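Local coordinates for putative leucoanthocyanidin reductase 1 (Vitis vinifera, PDB 3I6I), which reduces leucoanthocyanidins (flavan-3,4-diols) to catechin-type flavan-3-ols, using NADPH as the hydride donor, at residues 39-44 and 52-57; 73-78 and 100-105; 203-208 and 219-224; 294-297 and 303-306. All coordinates share one frame; numbering follows the deposited sequence. Where two conformers were deposited one is given.

Interaction 1: 39-44 and 52-57; sequences ILARPG and KIFKAL. With NDP (NADPH dihydro-nicotinamide-adenine-dinucleotide phosphate), chain B.
In the beta-alpha-beta unit made of strand 37-41, helix 48-59 and strand 63-66, the ring of Phe54 reaches from the helix to Ile39 and Ala41 on the strand. Ile39 CG2 meets the ring at its edge, close to its plane, 3.7 Å from Phe54 CE1. Ala41 CB comes to the ring at a slant, 3.7 Å from Phe54 CZ. In Ile39 the two branches divide the work: with CG1 beside the backbone N (chi1 -64°), CG2 is left for Phe54, while CG1 lies 4.2 Å from Leu57 CD1, one helical turn further on. This is the apolar layer between the sheet and a crossover helix of a Rossmann fold. The axes of 52-57 and 39-41 approach to 11.2 Å and run nearly antiparallel. Ile39 also touches Ala18 and Ala27, and Leu57 packs on Thr28 and Leu31 of helix 21-32. Strand residues alternate, and Leu40, between the two inward-facing ones, turns to the other side of the sheet, toward helix 72-81. Just past the strand end, Arg42 grips the 2'-phosphate of NADPH, the group that tells this cofactor from NADH. Its side chain bends at chi3, presenting the guanidinium edge-on with the phosphorus in its plane. Arg42 NE gives a nearly straight bond to NDP O2X (3.0 Å, 172°), and Arg42 NH2 a more bent one to NDP O3X (2.8 Å, 141°). Two donors to two different oxygens should limit the rotation of the phosphate, and the positive charge probably offsets part of its negative charge.

Interaction 2: 73-78 and 100-105; sequences EAMEKI and IALVKA
Met75 and Glu76 both leave helix 72-81 with CG beside the backbone N (chi1 -67° in each), which directs the first part of each side chain along the flank of helix 99-109. In Leu102, CG is instead anti to the backbone N (chi1 -178°), and this carries its CD1 across to Met75 CG at 4.1 Å. The methyl of Ala105 fits between Met75 and Glu76, two successive residues of helix 72-81: its CB lies 3.7 Å from Met75 CB and 3.6 Å from Glu76 CG. With so small a residue at the crossing, the backbones come close, the CA atoms of Glu76 and Ala105 being 5.0 Å apart and the helix axes 8.5 Å apart at an angle of -46°. The interface is apolar and no hydrogen bond crosses it. Glu76 contributes its methylene groups here, while its chain extends beyond CG to place OE2 in a hydrogen bond with Gln72 NE2, one turn back on its own helix. Met75 bends at chi2 and again at chi3, so that its sulfur and CE turn away from Leu102 toward Leu40 of strand 37-41. The pair thus packs side by side on one face of the five-stranded parallel sheet of the Rossmann domain: helix 72-81 rests on strand 37-41 through Met75 and Ile78, while the far flank of helix 99-109 meets helix 133-149 through Ile100 and Val103.

Interaction 3: 203-208 and 219-224; sequences KFTMKT and VHFRPS
The Phe221 ring points its outer edge at helix 198-208, where Thr205 N stands close to the ring plane, 4.1 Å from Phe221 CZ. Val219 O also lies in that plane, at the edge, supplied by the end of strand 217-220, two residues before the ring. Phe204 CB approaches obliquely, 3.8 Å from Phe221 CE2; beyond that atom the Phe204 ring turns away from Phe221 to stack on Phe304. The side chains of Thr205 and Phe221 cross at about a right angle. With Phe221 CG anti to the carbonyl carbon (chi1 -72°), the ring projects straight toward the helix. Thr205 OG1, 4.2 Å from Phe221 CZ, is already held by Ile201 O of its own helix. One turn on, Thr208 CG2 and Val219 CG1 close the other end of the contact at 4.2 Å. The methyl is steadied by the hydroxyl on the same carbon: Thr208 OG1 donates to Thr205 O (2.7 Å), only 16° from the carbonyl plane, giving this buried hydroxyl a partner within its own helix. Val295 adds a further apolar wall against Phe204, Val219 and Phe221. On the backbone side, Phe221 O accepts from Asn160 ND2; Asn160 binds the cofactor, so Phe221 belongs to its second shell. The arrangement is that of a helix laid over the small parallel sheet 155-158, 217-220 and 292-294, whose middle strand leads into Phe221, in an NmrA-like, atypical short-chain dehydrogenase/reductase fold.

Interaction 4: 294-297 and 303-306; sequences EVTT and SFRT
The chain turns from strand 292-294 into the short helix 295-298 at Val295, while Phe304 sits in an extended loop, and the closest CA atoms, of Thr296 and Ser303, are 8.1 Å apart. Side chains alone bridge the gap. Phe304 meets Val295 with the edge of its ring: Val295 CG1, in one of two modelled conformers, lies in the ring plane 3.6 Å from Phe304 CZ, a contact that may not hold in the other. Thr296 CG2 comes obliquely to the neighbouring corner, 4.0 Å from Phe304 CE2. Both side chains cross that of Phe304 at about a right angle. Thr296 has its OG1 between the backbone N and the carbonyl carbon (chi1 75°), which sends the methyl to the phenyl ring and the hydroxyl to Glu294. There Thr296 OG1 donates to the syn lone pair of Glu294 OE1, a short 2.5 Å. The second carboxylate oxygen, Glu294 OE2, receives Thr296 N at 3.0 Å along a nearly straight line (174°), but from well above the carboxylate plane. A weak bond from Thr297 N to Glu294 OE1, 3.3 Å long, adds to the grip, and Arg222 N also donates to Glu294 OE2. With several N-H donors around it at the start of a short helix, this buried carboxylate is probably stabilised as the anion. Phe304 also packs on Pro223, and two residues later Thr306 OG1 caps helix 307-315 through Glu309 N. The whole is a side-chain N-cap at a strand-to-helix junction, with the loop between two C-terminal helices folded over the capped turn.

In the fold
Interactions 1 and 2 belong to the Rossmann part and touch through Leu40, whose CD1 lies 3.7 Å from Ile78 CD1, on the side of the strand away from Phe54. Interactions 3 and 4, with centres 7 Å apart, are packed directly against each other: His220 O and Val295 N come within 2.9 Å. In the same region Phe204 CE2 lies 3.3 Å from Phe304 CE2. The centres of interactions 2 and 4 are 34 Å apart, on opposite sides of the chain's centre. NADPH is bound by interaction 1 through its 2'-phosphate, while the side chains of Phe221 and Phe304 are about 9 and 12 Å from it at the nearest atoms.

Interaction 1: 39-44 and 52-57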
# COMPACT_ATOMS: atom_id res chain seq x y z
N ILE A 39 2.64 -17.35 5.84
CA ILE A 39 2.80 -16.06 6.49
C ILE A 39 4.11 -16.06 7.28
O ILE A 39 4.28 -16.91 8.17
CB ILE A 39 1.62 -15.82 7.47
CG1 ILE A 39 0.29 -15.72 6.67
CG2 ILE A 39 1.85 -14.61 8.36
CD1 ILE A 39 0.27 -14.68 5.62
N LEU A 40 5.00 -15.13 6.96
CA LEU A 40 6.28 -15.04 7.64
C LEU A 40 6.10 -14.36 8.98
O LEU A 40 5.48 -13.32 9.05
CB LEU A 40 7.29 -14.26 6.78
CG LEU A 40 8.78 -14.29 7.13
CD1 LEU A 40 9.32 -15.74 7.15
CD2 LEU A 40 9.53 -13.45 6.09
N ALA A 41 6.61 -14.98 10.06
CA ALA A 41 6.48 -14.46 11.41
C ALA A 41 7.87 -14.29 12.04
O ALA A 41 8.73 -15.16 11.91
CB ALA A 41 5.67 -15.45 12.29
N ARG A 42 8.07 -13.15 12.71
CA ARG A 42 9.24 -12.91 13.54
C ARG A 42 9.18 -13.88 14.71
O ARG A 42 8.14 -13.97 15.38
CB ARG A 42 9.20 -11.48 14.08
CG ARG A 42 10.39 -11.02 14.91
CD ARG A 42 10.25 -9.53 15.30
NE ARG A 42 10.01 -8.65 14.15
CZ ARG A 42 10.95 -8.11 13.36
NH1 ARG A 42 12.25 -8.32 13.58
NH2 ARG A 42 10.59 -7.35 12.33
N PRO A 43 10.27 -14.61 14.97
CA PRO A 43 10.30 -15.47 16.16
C PRO A 43 10.12 -14.69 17.47
O PRO A 43 10.59 -13.56 17.57
CB PRO A 43 11.71 -16.06 16.13
CG PRO A 43 12.11 -16.02 14.70
CD PRO A 43 11.46 -14.80 14.12
N GLY A 44 9.45 -15.30 18.44
CA GLY A 44 9.36 -14.72 19.78
C GLY A 44 7.95 -14.57 20.31
O GLY A 44 6.99 -15.04 19.69
N LYS A 52 -3.82 -11.65 17.81
CA LYS A 52 -5.14 -11.58 17.20
C LYS A 52 -5.06 -11.87 15.70
O LYS A 52 -5.76 -12.75 15.18
CB LYS A 52 -5.76 -10.19 17.42
N ILE A 53 -4.19 -11.16 15.01
CA ILE A 53 -4.03 -11.32 13.57
C ILE A 53 -3.60 -12.75 13.18
O ILE A 53 -4.22 -13.36 12.31
CB ILE A 53 -3.02 -10.29 13.00
CG1 ILE A 53 -3.53 -8.85 13.21
CG2 ILE A 53 -2.77 -10.54 11.51
CD1 ILE A 53 -2.41 -7.79 13.22
N PHE A 54 -2.54 -13.27 13.80
CA PHE A 54 -2.06 -14.62 13.47
C PHE A 54 -3.12 -15.71 13.69
O PHE A 54 -3.17 -16.68 12.93
CB PHE A 54 -0.81 -14.99 14.27
CG PHE A 54 0.45 -14.35 13.78
CD1 PHE A 54 0.87 -14.52 12.47
CD2 PHE A 54 1.25 -13.62 14.64
CE1 PHE A 54 2.03 -13.93 12.01
CE2 PHE A 54 2.43 -13.04 14.19
CZ PHE A 54 2.81 -13.19 12.88
N LYS A 55 -3.93 -15.56 14.72
CA LYS A 55 -5.00 -16.52 15.00
C LYS A 55 -6.03 -16.51 13.87
O LYS A 55 -6.36 -17.55 13.31
N ALA A 56 -6.51 -15.32 13.54
CA ALA A 56 -7.48 -15.15 12.43
C ALA A 56 -6.99 -15.78 11.11
O ALA A 56 -7.76 -16.49 10.44
CB ALA A 56 -7.77 -13.68 12.22
N LEU A 57 -5.72 -15.55 10.78
CA LEU A 57 -5.13 -16.06 9.55
C LEU A 57 -4.97 -17.58 9.58
O LEU A 57 -5.28 -18.25 8.59
CB LEU A 57 -3.78 -15.35 9.23
CG LEU A 57 -3.81 -13.83 8.98
CD1 LEU A 57 -2.43 -13.23 8.70
CD2 LEU A 57 -4.76 -13.48 7.80
PA NDP B . 3.49 -1.95 9.03
O1A NDP B . 4.56 -1.32 9.88
O2A NDP B . 1.92 -1.79 9.50
O5B NDP B . 3.67 -3.54 8.79
C5B NDP B . 4.91 -4.04 8.43
C4B NDP B . 4.93 -5.52 8.48
O4B NDP B . 6.30 -5.84 8.03
C3B NDP B . 4.80 -6.07 9.93
O3B NDP B . 4.10 -7.34 9.96
C2B NDP B . 6.26 -6.27 10.35
O2B NDP B . 6.34 -7.31 11.33
C1B NDP B . 6.84 -6.78 9.03
N9A NDP B . 8.30 -6.74 8.91
C8A NDP B . 9.05 -5.63 8.98
N7A NDP B . 10.32 -5.97 8.79
C5A NDP B . 10.39 -7.29 8.58
C6A NDP B . 11.44 -8.17 8.33
N6A NDP B . 12.70 -7.73 8.25
N1A NDP B . 11.16 -9.48 8.18
C2A NDP B . 9.90 -9.92 8.23
N3A NDP B . 8.87 -9.10 8.45
C4A NDP B . 9.10 -7.78 8.64
O3 NDP B . 3.60 -1.32 7.56
PN NDP B . 2.46 -0.60 6.63
O1N NDP B . 1.23 -1.37 6.32
O2N NDP B . 2.31 0.83 7.28
O5D NDP B . 3.39 -0.33 5.31
C5D NDP B . 3.50 -1.33 4.29
C4D NDP B . 3.77 -0.66 2.97
O4D NDP B . 2.52 0.01 2.67
C3D NDP B . 4.85 0.39 2.98
O3D NDP B . 5.51 0.37 1.72
C2D NDP B . 4.06 1.67 3.10
O2D NDP B . 4.77 2.69 2.42
C1D NDP B . 2.78 1.37 2.32
N1N NDP B . 1.53 2.03 2.83
C2N NDP B . 0.58 2.61 1.95
C3N NDP B . -0.31 3.49 2.40
C7N NDP B . -1.35 4.09 1.44
O7N NDP B . -1.39 3.73 0.26
N7N NDP B . -2.22 4.93 1.97
C4N NDP B . -0.29 3.88 3.89
C5N NDP B . 0.35 2.79 4.74
C6N NDP B . 1.15 1.89 4.20
P2B NDP B . 6.81 -6.89 12.88
O1X NDP B . 5.75 -6.07 13.52
O2X NDP B . 7.13 -8.30 13.55
O3X NDP B . 8.17 -6.10 12.74

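Interaction 2: 73-78 and 100-105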
# COMPACT_ATOMS: atom_id res chain seq x y z
N GLU A 73 20.20 -16.36 3.66
CA GLU A 73 20.24 -17.82 3.78
C GLU A 73 18.91 -18.41 4.34
O GLU A 73 18.41 -19.39 3.81
CB GLU A 73 21.44 -18.30 4.61
CG GLU A 73 21.37 -19.75 5.08
CD GLU A 73 22.55 -20.19 5.99
OE1 GLU A 73 22.51 -21.34 6.47
OE2 GLU A 73 23.50 -19.41 6.23
N ALA A 74 18.37 -17.80 5.40
CA ALA A 74 17.07 -18.22 5.95
C ALA A 74 15.96 -18.13 4.91
O ALA A 74 15.12 -19.03 4.80
CB ALA A 74 16.70 -17.36 7.20
N MET A 75 15.94 -17.04 4.14
CA MET A 75 14.88 -16.87 3.14
C MET A 75 15.02 -17.88 2.01
O MET A 75 14.01 -18.38 1.49
CB MET A 75 14.85 -15.47 2.56
CG MET A 75 14.46 -14.38 3.53
SD MET A 75 12.86 -14.72 4.34
CE MET A 75 13.40 -15.19 5.97
N GLU A 76 16.27 -18.18 1.64
CA GLU A 76 16.49 -19.18 0.59
C GLU A 76 15.89 -20.52 1.05
O GLU A 76 15.19 -21.21 0.28
CB GLU A 76 17.96 -19.31 0.24
CG GLU A 76 18.56 -18.09 -0.44
CD GLU A 76 20.00 -18.30 -0.88
OE1 GLU A 76 20.42 -19.48 -0.98
OE2 GLU A 76 20.71 -17.31 -1.13
N LYS A 77 16.12 -20.86 2.31
CA LYS A 77 15.65 -22.14 2.83
C LYS A 77 14.13 -22.24 2.81
O LYS A 77 13.59 -23.24 2.39
CB LYS A 77 16.20 -22.41 4.25
CG LYS A 77 17.61 -23.02 4.26
N ILE A 78 13.47 -21.19 3.27
CA ILE A 78 12.00 -21.12 3.29
C ILE A 78 11.39 -21.22 1.87
O ILE A 78 10.49 -22.01 1.62
CB ILE A 78 11.57 -19.81 3.96
CG1 ILE A 78 11.69 -19.95 5.49
CG2 ILE A 78 10.17 -19.39 3.53
CD1 ILE A 78 11.45 -18.64 6.24
N ILE A 100 16.44 -6.18 0.40
CA ILE A 100 17.60 -6.46 -0.43
C ILE A 100 18.00 -7.92 -0.30
O ILE A 100 18.18 -8.62 -1.32
CB ILE A 100 18.77 -5.53 -0.13
CG1 ILE A 100 18.45 -4.09 -0.57
CG2 ILE A 100 20.06 -6.00 -0.84
CD1 ILE A 100 19.55 -3.14 -0.30
N ALA A 101 18.13 -8.40 0.93
CA ALA A 101 18.47 -9.83 1.14
C ALA A 101 17.40 -10.76 0.58
O ALA A 101 17.71 -11.81 0.02
CB ALA A 101 18.71 -10.14 2.63
N LEU A 102 16.13 -10.39 0.71
CA LEU A 102 15.05 -11.17 0.13
C LEU A 102 15.15 -11.29 -1.39
O LEU A 102 14.92 -12.38 -1.94
CB LEU A 102 13.67 -10.59 0.49
CG LEU A 102 12.42 -11.31 0.00
CD1 LEU A 102 12.35 -12.77 0.42
CD2 LEU A 102 11.14 -10.51 0.44
N VAL A 103 15.46 -10.18 -2.06
CA VAL A 103 15.67 -10.17 -3.51
C VAL A 103 16.86 -11.08 -3.87
O VAL A 103 16.75 -11.91 -4.75
CB VAL A 103 15.83 -8.73 -4.08
CG1 VAL A 103 16.22 -8.75 -5.58
CG2 VAL A 103 14.56 -7.89 -3.84
N LYS A 104 17.99 -10.95 -3.17
CA LYS A 104 19.14 -11.83 -3.44
C LYS A 104 18.76 -13.31 -3.26
O LYS A 104 19.20 -14.19 -4.02
CB LYS A 104 20.33 -11.43 -2.56
CG LYS A 104 20.89 -10.04 -2.91
CD LYS A 104 22.33 -9.86 -2.42
CE LYS A 104 23.36 -10.61 -3.29
NZ LYS A 104 23.26 -10.33 -4.80
N ALA A 105 17.92 -13.60 -2.26
CA ALA A 105 17.46 -14.96 -1.97
C ALA A 105 16.59 -15.49 -3.09
O ALA A 105 16.77 -16.65 -3.55
CB ALA A 105 16.74 -15.03 -0.63

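Interaction 3: 203-208 and 219-224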
# COMPACT_ATOMS: atom_id res chain seq x y z
N LYS A 203 -7.99 -7.29 -2.15
CA LYS A 203 -8.66 -8.11 -3.13
C LYS A 203 -8.00 -7.98 -4.49
O LYS A 203 -7.66 -8.99 -5.16
CB LYS A 203 -10.12 -7.67 -3.22
CG LYS A 203 -10.95 -8.39 -4.27
CD LYS A 203 -12.39 -7.81 -4.23
CE LYS A 203 -13.10 -7.98 -5.57
NZ LYS A 203 -14.53 -7.43 -5.50
N PHE A 204 -7.80 -6.74 -4.91
CA PHE A 204 -7.30 -6.50 -6.25
C PHE A 204 -5.81 -6.79 -6.34
O PHE A 204 -5.40 -7.33 -7.33
CB PHE A 204 -7.69 -5.13 -6.78
CG PHE A 204 -9.17 -5.02 -7.05
CD1 PHE A 204 -9.72 -5.69 -8.13
CD2 PHE A 204 -10.01 -4.28 -6.23
CE1 PHE A 204 -11.07 -5.63 -8.38
CE2 PHE A 204 -11.37 -4.20 -6.50
CZ PHE A 204 -11.91 -4.87 -7.55
N THR A 205 -5.04 -6.51 -5.28
CA THR A 205 -3.66 -6.98 -5.26
C THR A 205 -3.53 -8.48 -5.53
O THR A 205 -2.67 -8.91 -6.34
CB THR A 205 -2.98 -6.63 -3.92
OG1 THR A 205 -2.83 -5.22 -3.81
CG2 THR A 205 -1.57 -7.31 -3.81
N MET A 206 -4.33 -9.29 -4.85
CA MET A 206 -4.16 -10.71 -4.97
C MET A 206 -4.56 -11.18 -6.37
O MET A 206 -4.02 -12.18 -6.83
CB MET A 206 -4.84 -11.47 -3.82
CG MET A 206 -4.07 -11.26 -2.48
SD MET A 206 -2.23 -11.45 -2.60
CE MET A 206 -2.15 -13.09 -3.23
N LYS A 207 -5.47 -10.50 -7.06
CA LYS A 207 -5.84 -10.88 -8.44
C LYS A 207 -4.67 -10.72 -9.39
O LYS A 207 -4.54 -11.46 -10.38
CB LYS A 207 -6.99 -10.00 -9.00
CG LYS A 207 -8.28 -10.04 -8.21
CD LYS A 207 -9.40 -9.32 -8.97
CE LYS A 207 -10.74 -9.43 -8.25
NZ LYS A 207 -11.38 -10.79 -8.32
N THR A 208 -3.82 -9.74 -9.11
CA THR A 208 -2.71 -9.40 -10.01
C THR A 208 -1.58 -10.42 -10.04
O THR A 208 -0.81 -10.43 -11.01
CB THR A 208 -2.08 -8.01 -9.69
OG1 THR A 208 -1.24 -8.07 -8.52
CG2 THR A 208 -3.16 -6.88 -9.63
N VAL A 219 0.85 -1.48 -11.61
CA VAL A 219 -0.61 -1.56 -11.54
C VAL A 219 -1.14 -0.36 -10.75
O VAL A 219 -0.89 -0.21 -9.52
CB VAL A 219 -1.09 -2.85 -10.90
CG1 VAL A 219 -2.60 -2.87 -10.89
CG2 VAL A 219 -0.52 -4.07 -11.65
N HIS A 220 -1.89 0.49 -11.43
CA HIS A 220 -2.38 1.76 -10.87
C HIS A 220 -3.84 1.59 -10.47
O HIS A 220 -4.63 1.04 -11.24
CB HIS A 220 -2.19 2.90 -11.85
CG HIS A 220 -0.77 3.05 -12.32
ND1 HIS A 220 0.18 3.74 -11.58
CD2 HIS A 220 -0.13 2.54 -13.39
CE1 HIS A 220 1.34 3.67 -12.21
NE2 HIS A 220 1.18 2.97 -13.33
N PHE A 221 -4.21 2.06 -9.27
CA PHE A 221 -5.58 1.98 -8.84
C PHE A 221 -6.27 3.32 -9.06
O PHE A 221 -6.09 4.24 -8.26
CB PHE A 221 -5.73 1.57 -7.37
CG PHE A 221 -5.42 0.11 -7.05
CD1 PHE A 221 -4.25 -0.49 -7.50
CD2 PHE A 221 -6.25 -0.60 -6.18
CE1 PHE A 221 -3.98 -1.82 -7.18
CE2 PHE A 221 -5.96 -1.94 -5.82
CZ PHE A 221 -4.81 -2.53 -6.33
N ARG A 222 -7.10 3.42 -10.09
CA ARG A 222 -7.79 4.66 -10.40
C ARG A 222 -9.29 4.49 -10.51
O ARG A 222 -9.88 4.79 -11.58
CB ARG A 222 -7.24 5.28 -11.66
CG ARG A 222 -5.78 5.61 -11.62
CD ARG A 222 -5.40 6.51 -12.76
NE ARG A 222 -4.10 7.14 -12.57
CZ ARG A 222 -3.52 7.97 -13.44
NH1 ARG A 222 -4.06 8.20 -14.63
NH2 ARG A 222 -2.35 8.54 -13.16
N PRO A 223 -9.94 4.05 -9.41
CA PRO A 223 -11.39 3.95 -9.44
C PRO A 223 -12.04 5.34 -9.61
O PRO A 223 -11.92 6.24 -8.74
CB PRO A 223 -11.73 3.31 -8.07
CG PRO A 223 -10.62 3.80 -7.17
CD PRO A 223 -9.42 3.66 -8.09
N SER A 224 -12.71 5.53 -10.74
CA SER A 224 -13.23 6.84 -11.10
C SER A 224 -14.21 7.43 -10.05
O SER A 224 -14.27 8.63 -9.87
CB SER A 224 -13.87 6.83 -12.51
OG SER A 224 -15.01 5.98 -12.53

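Interaction 4: 294-297 and 303-306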
# COMPACT_ATOMS: atom_id res chain seq x y z
N GLU A 294 -4.20 -0.41 -15.44
CA GLU A 294 -5.10 0.18 -14.41
C GLU A 294 -6.13 -0.85 -13.94
O GLU A 294 -6.74 -1.55 -14.74
CB GLU A 294 -5.74 1.42 -14.98
CG GLU A 294 -6.37 2.34 -13.95
CD GLU A 294 -7.77 1.88 -13.51
OE1 GLU A 294 -8.63 1.59 -14.38
OE2 GLU A 294 -7.99 1.75 -12.29
N VAL A 295 -6.29 -0.94 -12.63
CA VAL A 295 -7.13 -1.96 -12.01
C VAL A 295 -8.55 -2.09 -12.53
O VAL A 295 -9.02 -3.20 -12.78
CB VAL A 295 -7.18 -1.77 -10.48
CG1 VAL A 295 -7.99 -2.93 -9.82
CG2 VAL A 295 -5.84 -1.72 -9.96
N THR A 296 -9.26 -0.97 -12.68
CA THR A 296 -10.63 -1.01 -13.11
C THR A 296 -10.81 -1.46 -14.56
O THR A 296 -11.84 -1.99 -14.90
CB THR A 296 -11.42 0.30 -12.87
OG1 THR A 296 -11.05 1.28 -13.82
CG2 THR A 296 -11.20 0.81 -11.50
N THR A 297 -9.80 -1.28 -15.41
CA THR A 297 -9.88 -1.81 -16.78
C THR A 297 -9.39 -3.26 -16.87
O THR A 297 -9.85 -4.01 -17.74
CB THR A 297 -9.19 -0.85 -17.77
OG1 THR A 297 -7.81 -0.79 -17.53
CG2 THR A 297 -9.76 0.56 -17.64
N SER A 303 -16.98 -3.75 -9.04
CA SER A 303 -17.01 -2.43 -8.41
C SER A 303 -16.16 -2.31 -7.16
O SER A 303 -16.12 -3.21 -6.34
CB SER A 303 -18.46 -2.07 -8.02
OG SER A 303 -19.26 -1.88 -9.17
N PHE A 304 -15.51 -1.15 -7.04
CA PHE A 304 -14.79 -0.76 -5.84
C PHE A 304 -15.78 -0.25 -4.84
O PHE A 304 -16.74 0.43 -5.20
CB PHE A 304 -13.82 0.38 -6.17
CG PHE A 304 -12.48 -0.09 -6.64
CD1 PHE A 304 -11.34 0.21 -5.93
CD2 PHE A 304 -12.37 -0.90 -7.77
CE1 PHE A 304 -10.09 -0.24 -6.34
CE2 PHE A 304 -11.14 -1.38 -8.20
CZ PHE A 304 -10.00 -1.05 -7.49
N ARG A 305 -15.55 -0.54 -3.56
CA ARG A 305 -16.29 0.12 -2.48
C ARG A 305 -16.10 1.65 -2.58
O ARG A 305 -15.00 2.15 -2.78
CB ARG A 305 -15.73 -0.37 -1.13
CG ARG A 305 -15.98 -1.84 -0.89
CD ARG A 305 -15.42 -2.30 0.43
NE ARG A 305 -16.22 -1.79 1.54
CZ ARG A 305 -15.85 -1.81 2.82
NH1 ARG A 305 -14.67 -2.32 3.19
NH2 ARG A 305 -16.67 -1.31 3.72
N THR A 306 -17.19 2.39 -2.45
CA THR A 306 -17.12 3.82 -2.49
C THR A 306 -16.68 4.37 -1.12
O THR A 306 -16.83 3.73 -0.05
CB THR A 306 -18.49 4.41 -2.84
OG1 THR A 306 -19.38 4.27 -1.72
CG2 THR A 306 -19.09 3.70 -4.05